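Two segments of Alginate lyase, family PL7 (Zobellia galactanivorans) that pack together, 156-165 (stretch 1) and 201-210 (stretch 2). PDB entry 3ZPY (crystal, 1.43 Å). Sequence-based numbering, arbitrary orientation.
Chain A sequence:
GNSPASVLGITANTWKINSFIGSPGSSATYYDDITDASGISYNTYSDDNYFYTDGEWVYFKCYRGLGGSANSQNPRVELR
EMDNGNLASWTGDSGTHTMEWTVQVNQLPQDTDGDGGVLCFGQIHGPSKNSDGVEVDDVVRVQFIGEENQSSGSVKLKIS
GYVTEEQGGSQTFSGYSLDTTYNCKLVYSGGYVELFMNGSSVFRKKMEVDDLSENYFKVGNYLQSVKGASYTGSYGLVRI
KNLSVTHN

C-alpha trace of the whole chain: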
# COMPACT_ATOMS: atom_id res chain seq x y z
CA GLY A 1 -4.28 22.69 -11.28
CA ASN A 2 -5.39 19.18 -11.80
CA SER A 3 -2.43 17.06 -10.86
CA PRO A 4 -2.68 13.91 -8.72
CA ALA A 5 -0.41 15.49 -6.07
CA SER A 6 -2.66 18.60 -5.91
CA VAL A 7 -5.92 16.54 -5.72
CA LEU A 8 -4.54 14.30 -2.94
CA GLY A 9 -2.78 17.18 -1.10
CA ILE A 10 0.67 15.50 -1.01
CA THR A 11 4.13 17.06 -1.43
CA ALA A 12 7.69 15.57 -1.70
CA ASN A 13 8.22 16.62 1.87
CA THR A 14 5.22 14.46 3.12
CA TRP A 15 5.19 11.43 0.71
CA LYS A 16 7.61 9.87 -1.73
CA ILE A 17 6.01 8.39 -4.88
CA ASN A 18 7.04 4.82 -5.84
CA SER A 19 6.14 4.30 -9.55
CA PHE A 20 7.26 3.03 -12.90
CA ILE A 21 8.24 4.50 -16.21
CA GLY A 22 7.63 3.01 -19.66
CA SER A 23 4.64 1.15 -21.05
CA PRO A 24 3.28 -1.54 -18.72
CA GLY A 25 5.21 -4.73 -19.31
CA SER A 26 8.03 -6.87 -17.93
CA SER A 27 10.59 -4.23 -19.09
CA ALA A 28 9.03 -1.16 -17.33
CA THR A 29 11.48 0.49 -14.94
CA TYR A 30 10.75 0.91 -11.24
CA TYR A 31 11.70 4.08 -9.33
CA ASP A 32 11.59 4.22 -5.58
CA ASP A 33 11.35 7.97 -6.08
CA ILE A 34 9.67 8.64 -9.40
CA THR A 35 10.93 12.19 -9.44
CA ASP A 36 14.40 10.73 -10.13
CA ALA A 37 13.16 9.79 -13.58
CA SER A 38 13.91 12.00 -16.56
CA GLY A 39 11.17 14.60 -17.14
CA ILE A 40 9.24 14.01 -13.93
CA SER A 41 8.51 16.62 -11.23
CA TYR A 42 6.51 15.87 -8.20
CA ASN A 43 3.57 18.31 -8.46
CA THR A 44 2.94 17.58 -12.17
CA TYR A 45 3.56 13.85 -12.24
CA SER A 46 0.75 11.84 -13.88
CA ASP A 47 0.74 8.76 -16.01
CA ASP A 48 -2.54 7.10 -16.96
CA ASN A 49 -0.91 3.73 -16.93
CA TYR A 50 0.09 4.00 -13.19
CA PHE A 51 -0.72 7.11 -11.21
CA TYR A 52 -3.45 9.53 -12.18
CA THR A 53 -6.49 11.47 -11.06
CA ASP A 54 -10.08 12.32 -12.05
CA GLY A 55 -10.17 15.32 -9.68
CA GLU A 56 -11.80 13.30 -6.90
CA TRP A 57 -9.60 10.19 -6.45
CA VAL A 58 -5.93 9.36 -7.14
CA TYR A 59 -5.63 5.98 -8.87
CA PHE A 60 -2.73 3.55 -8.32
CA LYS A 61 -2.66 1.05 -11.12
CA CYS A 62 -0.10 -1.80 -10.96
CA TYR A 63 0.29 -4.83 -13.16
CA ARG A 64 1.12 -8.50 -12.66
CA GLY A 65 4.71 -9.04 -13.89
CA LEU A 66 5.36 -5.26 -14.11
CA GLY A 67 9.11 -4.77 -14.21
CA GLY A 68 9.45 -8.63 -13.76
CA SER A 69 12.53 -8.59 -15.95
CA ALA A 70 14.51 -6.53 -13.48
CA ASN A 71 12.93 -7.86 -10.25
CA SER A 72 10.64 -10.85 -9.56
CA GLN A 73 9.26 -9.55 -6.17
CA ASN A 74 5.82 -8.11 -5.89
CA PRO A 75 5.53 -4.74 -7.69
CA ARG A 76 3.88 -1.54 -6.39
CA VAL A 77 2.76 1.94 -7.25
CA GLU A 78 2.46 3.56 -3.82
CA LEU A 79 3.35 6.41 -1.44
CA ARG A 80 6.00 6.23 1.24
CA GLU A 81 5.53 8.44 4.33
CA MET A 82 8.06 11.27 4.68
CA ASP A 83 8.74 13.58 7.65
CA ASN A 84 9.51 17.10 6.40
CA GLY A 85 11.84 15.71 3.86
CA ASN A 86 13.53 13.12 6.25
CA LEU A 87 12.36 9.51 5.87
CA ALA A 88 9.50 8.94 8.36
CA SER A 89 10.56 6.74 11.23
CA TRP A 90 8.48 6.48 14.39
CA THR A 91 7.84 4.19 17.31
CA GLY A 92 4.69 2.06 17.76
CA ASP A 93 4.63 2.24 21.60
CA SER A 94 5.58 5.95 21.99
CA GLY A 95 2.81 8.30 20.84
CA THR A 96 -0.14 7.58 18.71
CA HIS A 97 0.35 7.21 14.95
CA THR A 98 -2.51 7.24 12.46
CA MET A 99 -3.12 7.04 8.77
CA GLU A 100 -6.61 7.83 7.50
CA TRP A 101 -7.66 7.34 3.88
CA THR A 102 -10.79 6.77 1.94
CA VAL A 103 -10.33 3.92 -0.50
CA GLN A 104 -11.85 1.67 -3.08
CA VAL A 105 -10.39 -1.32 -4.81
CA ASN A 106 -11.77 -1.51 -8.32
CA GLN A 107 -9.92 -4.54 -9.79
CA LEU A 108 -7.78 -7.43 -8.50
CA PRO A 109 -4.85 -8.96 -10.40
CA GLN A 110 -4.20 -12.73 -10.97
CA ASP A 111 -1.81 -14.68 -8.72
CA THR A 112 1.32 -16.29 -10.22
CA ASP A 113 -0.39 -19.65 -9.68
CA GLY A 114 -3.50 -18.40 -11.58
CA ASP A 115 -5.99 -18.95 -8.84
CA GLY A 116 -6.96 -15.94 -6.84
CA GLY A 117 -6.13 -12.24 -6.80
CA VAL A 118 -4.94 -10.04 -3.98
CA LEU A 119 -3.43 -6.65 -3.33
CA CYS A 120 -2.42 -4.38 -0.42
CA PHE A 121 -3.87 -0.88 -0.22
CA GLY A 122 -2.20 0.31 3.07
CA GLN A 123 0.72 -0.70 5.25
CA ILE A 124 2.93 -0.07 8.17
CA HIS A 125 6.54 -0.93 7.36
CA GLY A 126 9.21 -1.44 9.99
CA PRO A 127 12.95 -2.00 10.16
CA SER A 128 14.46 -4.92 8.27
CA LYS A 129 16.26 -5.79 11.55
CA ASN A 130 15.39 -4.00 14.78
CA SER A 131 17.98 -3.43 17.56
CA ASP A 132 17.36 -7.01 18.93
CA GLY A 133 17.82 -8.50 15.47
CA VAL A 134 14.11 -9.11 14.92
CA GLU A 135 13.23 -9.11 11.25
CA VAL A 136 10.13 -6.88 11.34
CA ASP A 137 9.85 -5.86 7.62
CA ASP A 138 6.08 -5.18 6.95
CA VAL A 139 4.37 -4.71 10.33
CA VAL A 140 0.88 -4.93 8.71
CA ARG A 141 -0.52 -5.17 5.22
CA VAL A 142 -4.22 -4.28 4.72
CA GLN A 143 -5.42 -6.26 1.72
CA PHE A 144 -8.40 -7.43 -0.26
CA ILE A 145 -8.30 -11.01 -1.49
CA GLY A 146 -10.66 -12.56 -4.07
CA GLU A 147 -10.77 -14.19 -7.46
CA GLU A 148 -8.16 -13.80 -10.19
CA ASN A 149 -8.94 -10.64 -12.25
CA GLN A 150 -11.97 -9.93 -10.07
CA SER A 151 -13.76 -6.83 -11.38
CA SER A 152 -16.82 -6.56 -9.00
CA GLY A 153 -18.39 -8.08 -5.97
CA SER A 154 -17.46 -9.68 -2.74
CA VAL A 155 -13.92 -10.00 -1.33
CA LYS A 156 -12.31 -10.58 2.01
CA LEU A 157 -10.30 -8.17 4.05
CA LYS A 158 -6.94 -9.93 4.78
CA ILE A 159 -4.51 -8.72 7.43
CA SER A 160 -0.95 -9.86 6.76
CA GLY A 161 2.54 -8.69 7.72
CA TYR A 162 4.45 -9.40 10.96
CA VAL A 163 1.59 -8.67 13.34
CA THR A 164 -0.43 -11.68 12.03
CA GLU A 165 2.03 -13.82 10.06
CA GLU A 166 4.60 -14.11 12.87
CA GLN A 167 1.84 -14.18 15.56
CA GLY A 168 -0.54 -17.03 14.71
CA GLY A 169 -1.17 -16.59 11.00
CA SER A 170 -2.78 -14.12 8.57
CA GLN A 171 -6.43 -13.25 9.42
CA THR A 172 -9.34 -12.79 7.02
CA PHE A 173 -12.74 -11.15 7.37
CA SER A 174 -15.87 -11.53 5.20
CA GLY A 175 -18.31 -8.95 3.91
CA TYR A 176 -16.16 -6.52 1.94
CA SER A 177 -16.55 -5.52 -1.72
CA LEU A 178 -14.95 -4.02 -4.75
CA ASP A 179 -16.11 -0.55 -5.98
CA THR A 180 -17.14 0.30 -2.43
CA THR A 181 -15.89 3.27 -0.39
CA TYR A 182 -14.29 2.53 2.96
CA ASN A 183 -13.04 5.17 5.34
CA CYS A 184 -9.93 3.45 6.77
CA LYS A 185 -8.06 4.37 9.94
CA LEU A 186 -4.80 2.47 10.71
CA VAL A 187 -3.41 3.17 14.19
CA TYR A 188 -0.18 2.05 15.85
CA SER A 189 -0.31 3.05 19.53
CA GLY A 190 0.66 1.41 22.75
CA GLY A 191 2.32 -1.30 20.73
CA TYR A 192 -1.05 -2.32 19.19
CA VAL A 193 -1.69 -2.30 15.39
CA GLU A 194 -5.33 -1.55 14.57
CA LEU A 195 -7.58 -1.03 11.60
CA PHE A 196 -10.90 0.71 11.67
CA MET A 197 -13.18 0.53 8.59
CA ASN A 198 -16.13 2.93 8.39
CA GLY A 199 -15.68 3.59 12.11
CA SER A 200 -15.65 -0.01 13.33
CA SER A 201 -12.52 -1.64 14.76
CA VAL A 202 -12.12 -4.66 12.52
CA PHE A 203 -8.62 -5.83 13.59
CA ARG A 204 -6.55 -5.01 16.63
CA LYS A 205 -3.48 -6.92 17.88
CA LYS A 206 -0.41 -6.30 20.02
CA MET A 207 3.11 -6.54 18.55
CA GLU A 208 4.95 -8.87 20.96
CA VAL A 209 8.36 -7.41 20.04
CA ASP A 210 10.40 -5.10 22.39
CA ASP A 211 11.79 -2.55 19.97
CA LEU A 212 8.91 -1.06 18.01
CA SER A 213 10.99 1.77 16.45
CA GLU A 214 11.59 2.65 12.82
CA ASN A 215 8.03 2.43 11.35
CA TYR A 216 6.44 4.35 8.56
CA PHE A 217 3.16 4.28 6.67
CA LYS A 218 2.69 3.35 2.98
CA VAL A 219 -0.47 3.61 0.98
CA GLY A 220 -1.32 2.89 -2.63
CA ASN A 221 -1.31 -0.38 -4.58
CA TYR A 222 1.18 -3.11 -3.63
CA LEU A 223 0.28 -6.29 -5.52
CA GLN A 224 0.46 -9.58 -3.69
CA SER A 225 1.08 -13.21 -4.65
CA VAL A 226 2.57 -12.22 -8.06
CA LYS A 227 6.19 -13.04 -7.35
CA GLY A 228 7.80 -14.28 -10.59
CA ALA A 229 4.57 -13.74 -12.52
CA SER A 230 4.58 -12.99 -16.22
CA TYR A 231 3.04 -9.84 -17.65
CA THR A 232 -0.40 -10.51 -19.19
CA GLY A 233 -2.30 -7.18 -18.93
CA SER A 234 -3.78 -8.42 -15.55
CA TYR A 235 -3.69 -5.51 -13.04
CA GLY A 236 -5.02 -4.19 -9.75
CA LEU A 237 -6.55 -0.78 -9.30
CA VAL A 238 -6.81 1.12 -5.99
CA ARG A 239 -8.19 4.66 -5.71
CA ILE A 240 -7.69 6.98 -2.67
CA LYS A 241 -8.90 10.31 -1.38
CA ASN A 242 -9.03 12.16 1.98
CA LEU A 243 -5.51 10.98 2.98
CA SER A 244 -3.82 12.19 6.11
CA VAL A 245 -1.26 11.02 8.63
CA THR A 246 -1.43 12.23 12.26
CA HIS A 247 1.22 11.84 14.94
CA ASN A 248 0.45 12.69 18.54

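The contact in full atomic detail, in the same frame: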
# COMPACT_ATOMS: atom_id res chain seq x y z
N LYS A 156 -12.61 -10.61 0.56
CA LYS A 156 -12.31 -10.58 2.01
C LYS A 156 -11.23 -9.57 2.33
O LYS A 156 -10.28 -9.36 1.54
CB LYS A 156 -11.88 -11.95 2.51
CG LYS A 156 -13.02 -12.96 2.44
CD LYS A 156 -12.51 -14.31 2.95
CE LYS A 156 -13.63 -15.32 2.93
NZ LYS A 156 -13.22 -16.55 3.67
N LEU A 157 -11.37 -8.89 3.48
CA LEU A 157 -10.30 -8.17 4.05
C LEU A 157 -9.28 -9.21 4.57
O LEU A 157 -9.63 -10.13 5.33
CB LEU A 157 -10.81 -7.29 5.20
CG LEU A 157 -9.81 -6.51 5.96
CD1 LEU A 157 -9.15 -5.36 5.18
CD2 LEU A 157 -10.38 -6.03 7.29
N LYS A 158 -8.00 -8.99 4.27
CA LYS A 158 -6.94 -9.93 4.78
C LYS A 158 -5.87 -9.08 5.42
O LYS A 158 -5.36 -8.15 4.79
CB LYS A 158 -6.39 -10.79 3.64
CG LYS A 158 -5.37 -11.75 4.11
CD LYS A 158 -5.10 -12.80 3.02
CE LYS A 158 -4.11 -13.85 3.55
NZ LYS A 158 -3.91 -14.92 2.49
N ILE A 159 -5.52 -9.44 6.68
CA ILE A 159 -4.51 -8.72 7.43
C ILE A 159 -3.26 -9.58 7.49
O ILE A 159 -3.29 -10.65 8.11
CB ILE A 159 -5.02 -8.40 8.81
CG1 ILE A 159 -6.38 -7.57 8.73
CG2 ILE A 159 -3.94 -7.61 9.57
CD1 ILE A 159 -6.26 -6.28 8.02
N SER A 160 -2.22 -9.08 6.83
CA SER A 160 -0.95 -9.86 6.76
C SER A 160 0.17 -8.96 7.30
O SER A 160 -0.10 -7.97 7.95
CB SER A 160 -0.73 -10.27 5.30
OG SER A 160 -1.70 -11.20 4.86
N GLY A 161 1.44 -9.32 7.04
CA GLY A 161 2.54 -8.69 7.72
C GLY A 161 2.86 -9.31 9.06
O GLY A 161 2.14 -10.22 9.48
N TYR A 162 3.87 -8.75 9.76
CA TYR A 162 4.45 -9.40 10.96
C TYR A 162 3.38 -9.65 12.05
O TYR A 162 3.30 -10.72 12.62
CB TYR A 162 5.54 -8.51 11.51
CG TYR A 162 6.25 -9.09 12.64
CD1 TYR A 162 5.63 -9.28 13.90
CD2 TYR A 162 7.52 -9.63 12.44
CE1 TYR A 162 6.30 -9.88 14.95
CE2 TYR A 162 8.22 -10.24 13.48
CZ TYR A 162 7.59 -10.37 14.76
OH TYR A 162 8.20 -11.01 15.81
N VAL A 163 2.48 -8.67 12.20
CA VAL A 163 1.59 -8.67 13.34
C VAL A 163 0.62 -9.88 13.32
O VAL A 163 0.21 -10.33 14.38
CB VAL A 163 0.79 -7.32 13.44
CG1 VAL A 163 -0.24 -7.19 12.31
CG2 VAL A 163 0.19 -7.18 14.85
N THR A 164 0.35 -10.44 12.15
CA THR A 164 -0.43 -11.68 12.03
C THR A 164 0.49 -12.83 11.63
O THR A 164 0.44 -13.90 12.26
CB THR A 164 -1.65 -11.56 11.11
OG1 THR A 164 -1.20 -11.14 9.84
CG2 THR A 164 -2.70 -10.67 11.69
N GLU A 165 1.26 -12.66 10.55
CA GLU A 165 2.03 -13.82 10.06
C GLU A 165 2.99 -14.44 11.06
O GLU A 165 3.28 -15.64 10.95
CB GLU A 165 2.75 -13.41 8.79
CG GLU A 165 1.88 -13.05 7.61
CD GLU A 165 2.76 -12.59 6.47
OE1 GLU A 165 3.94 -13.03 6.30
OE2 GLU A 165 2.28 -11.85 5.67
N SER A 201 -13.80 -0.89 14.65
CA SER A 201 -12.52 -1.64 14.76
C SER A 201 -12.72 -3.05 14.22
O SER A 201 -13.47 -3.86 14.79
CB SER A 201 -12.06 -1.71 16.19
OG SER A 201 -10.93 -2.53 16.30
N VAL A 202 -11.98 -3.32 13.14
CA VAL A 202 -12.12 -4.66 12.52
C VAL A 202 -10.94 -5.62 12.78
O VAL A 202 -11.04 -6.82 12.60
CB VAL A 202 -12.42 -4.57 11.00
CG1 VAL A 202 -13.68 -3.75 10.77
CG2 VAL A 202 -11.28 -3.90 10.27
N PHE A 203 -9.86 -5.03 13.27
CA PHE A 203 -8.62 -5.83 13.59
C PHE A 203 -7.83 -5.04 14.61
O PHE A 203 -7.55 -3.86 14.35
CB PHE A 203 -7.76 -6.00 12.32
CG PHE A 203 -6.48 -6.68 12.65
CD1 PHE A 203 -6.40 -8.02 12.84
CD2 PHE A 203 -5.35 -5.88 12.86
CE1 PHE A 203 -5.19 -8.62 13.24
CE2 PHE A 203 -4.15 -6.46 13.22
CZ PHE A 203 -4.06 -7.82 13.40
N ARG A 204 -7.40 -5.68 15.67
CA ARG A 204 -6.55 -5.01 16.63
C ARG A 204 -5.69 -6.09 17.28
O ARG A 204 -6.26 -7.07 17.82
CB ARG A 204 -7.42 -4.30 17.69
CG ARG A 204 -6.60 -3.74 18.84
CD ARG A 204 -7.46 -2.94 19.81
NE ARG A 204 -6.82 -2.81 21.12
CZ ARG A 204 -5.95 -1.84 21.45
NH1 ARG A 204 -5.70 -0.86 20.58
NH2 ARG A 204 -5.45 -1.81 22.68
N LYS A 205 -4.34 -5.87 17.35
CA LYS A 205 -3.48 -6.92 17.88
C LYS A 205 -2.20 -6.29 18.33
O LYS A 205 -1.64 -5.43 17.65
CB LYS A 205 -3.21 -7.99 16.80
CG LYS A 205 -2.50 -9.23 17.38
CD LYS A 205 -2.56 -10.37 16.33
CE LYS A 205 -1.88 -11.67 16.82
NZ LYS A 205 -2.63 -12.16 18.00
N LYS A 206 -1.70 -6.76 19.48
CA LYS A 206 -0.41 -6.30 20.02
C LYS A 206 0.77 -6.89 19.24
O LYS A 206 0.78 -8.10 18.96
CB LYS A 206 -0.43 -6.30 21.53
CG LYS A 206 0.73 -5.58 22.19
CD LYS A 206 0.81 -5.90 23.68
CE LYS A 206 1.60 -4.85 24.43
NZ LYS A 206 1.14 -3.47 24.11
N MET A 207 1.79 -6.07 19.01
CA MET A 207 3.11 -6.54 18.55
C MET A 207 3.88 -7.00 19.78
O MET A 207 4.31 -6.16 20.64
CB MET A 207 3.87 -5.41 17.87
CG MET A 207 3.32 -5.09 16.52
SD MET A 207 3.87 -6.30 15.30
CE MET A 207 5.63 -5.80 15.18
N GLU A 208 4.14 -8.30 19.86
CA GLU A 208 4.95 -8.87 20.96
C GLU A 208 6.42 -8.85 20.62
O GLU A 208 7.04 -9.88 20.53
CB GLU A 208 4.47 -10.29 21.32
CG GLU A 208 3.00 -10.41 21.74
CD GLU A 208 2.64 -9.60 22.98
OE1 GLU A 208 3.54 -9.17 23.77
OE2 GLU A 208 1.43 -9.42 23.19
N VAL A 209 6.94 -7.68 20.43
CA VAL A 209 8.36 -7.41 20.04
C VAL A 209 8.72 -6.19 20.94
O VAL A 209 7.89 -5.26 21.11
CB VAL A 209 8.43 -6.93 18.57
CG1 VAL A 209 9.83 -6.30 18.29
CG2 VAL A 209 8.07 -8.07 17.59
N ASP A 210 9.95 -6.18 21.48
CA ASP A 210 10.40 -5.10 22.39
C ASP A 210 10.64 -3.77 21.71
O ASP A 210 10.14 -2.78 22.15
CB ASP A 210 11.63 -5.52 23.22
CG ASP A 210 11.44 -6.84 23.89
OD1 ASP A 210 10.34 -7.12 24.42
OD2 ASP A 210 12.42 -7.62 23.88
O HOH W 1 5.96 -11.65 18.06

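No direct hydrogen bond joins these two stretches; they are held together by apolar side chains that interlock, so the contact rests largely on side-chain packing. Stretch 1 supplies a strand, 156-160, that turns at Gly-161 into a short helix, and stretch 2 supplies a strand, 201-206, followed by a loop. The backbones lie far apart at the strand end, with 9.3 Å between CA of Leu-157 and CA of Val-202, and draw in to 5.8 Å between CA of Val-163 and CA of Met-207.

Along the first strand, residues alternate. Leu-157 and Ile-159 point toward stretch 2, while Lys-156 and Lys-158 extend their chains out of its reach, an arrangement that keeps charge away from the apolar layer. Leu-157, with chi1 t and chi2 p, brings CD2 to 3.8 Å from CG2 of Val-202. Ile-159 has both chi angles near m, and its CG2 sits over one face of the Phe-203 ring, 3.7 Å from the ring centroid and only 7° off the ring normal. This is a CH-pi contact of nearly ideal geometry, and a beta-branched residue suits it because CG2 branches directly from CB.

Phe-203 is the hub. Its t chi1 (175°) and chi2 of 78° carry the ring across the gap, where it meets three residues of stretch 1. Besides Ile-159, CG2 of Thr-164 comes to 3.6 Å from CE1 of Phe-203, and CG1 of Val-163 to 4.0 Å from CZ of Phe-203, both obliquely. Thr-164 serves two purposes: with chi1 p, its OG1 donates a hydrogen bond to O of Ile-159 (2.8 Å), so its polar atom is satisfied while its methyl packs against the aromatic ring.

Val-163 has the most area covered by the other stretch. Its chi1 is p, and its CB lies 3.7 Å from SD of Met-207. Lys-205 also points toward stretch 1: CB of Lys-205 is 4.0 Å from CG2 of Val-163, and CD of Lys-205 makes a close contact of 3.4 Å with O of Val-163. Its chi1 to chi3 are t and chi4 is p, so the chain runs extended past Val-163 and bends at its end.

Met-207 leaves its backbone sideways, but three successive m rotamers fold the flexible chain so that its end comes nearer. CE of Met-207 reaches 3.7 Å from CD1 of Tyr-162, and SD of Met-207 stands 4.9 Å from the centroid of that ring, an oblique sulfur-aromatic contact. Tyr-162, with chi1 t, likewise starts sideways and ends closer; its CE1 lies 3.7 Å from CG2 of Val-209. Its hydroxyl reaches a water, 3.2 Å from OH of Tyr-162, which donates to O of Glu-208, also 3.2 Å away, making a polar bridge between the stretches.

The turn between strand and helix has its own hydrogen bonds. Gly-161, the N-cap residue, has phi/psi of 85/-179, where a CB would jam against the preceding carbonyl. N of Gly-161 donates to OE2 of Glu-165 (3.0 Å), and O of Gly-161 accepts from N of Glu-165 (2.8 Å), bracing the helix start.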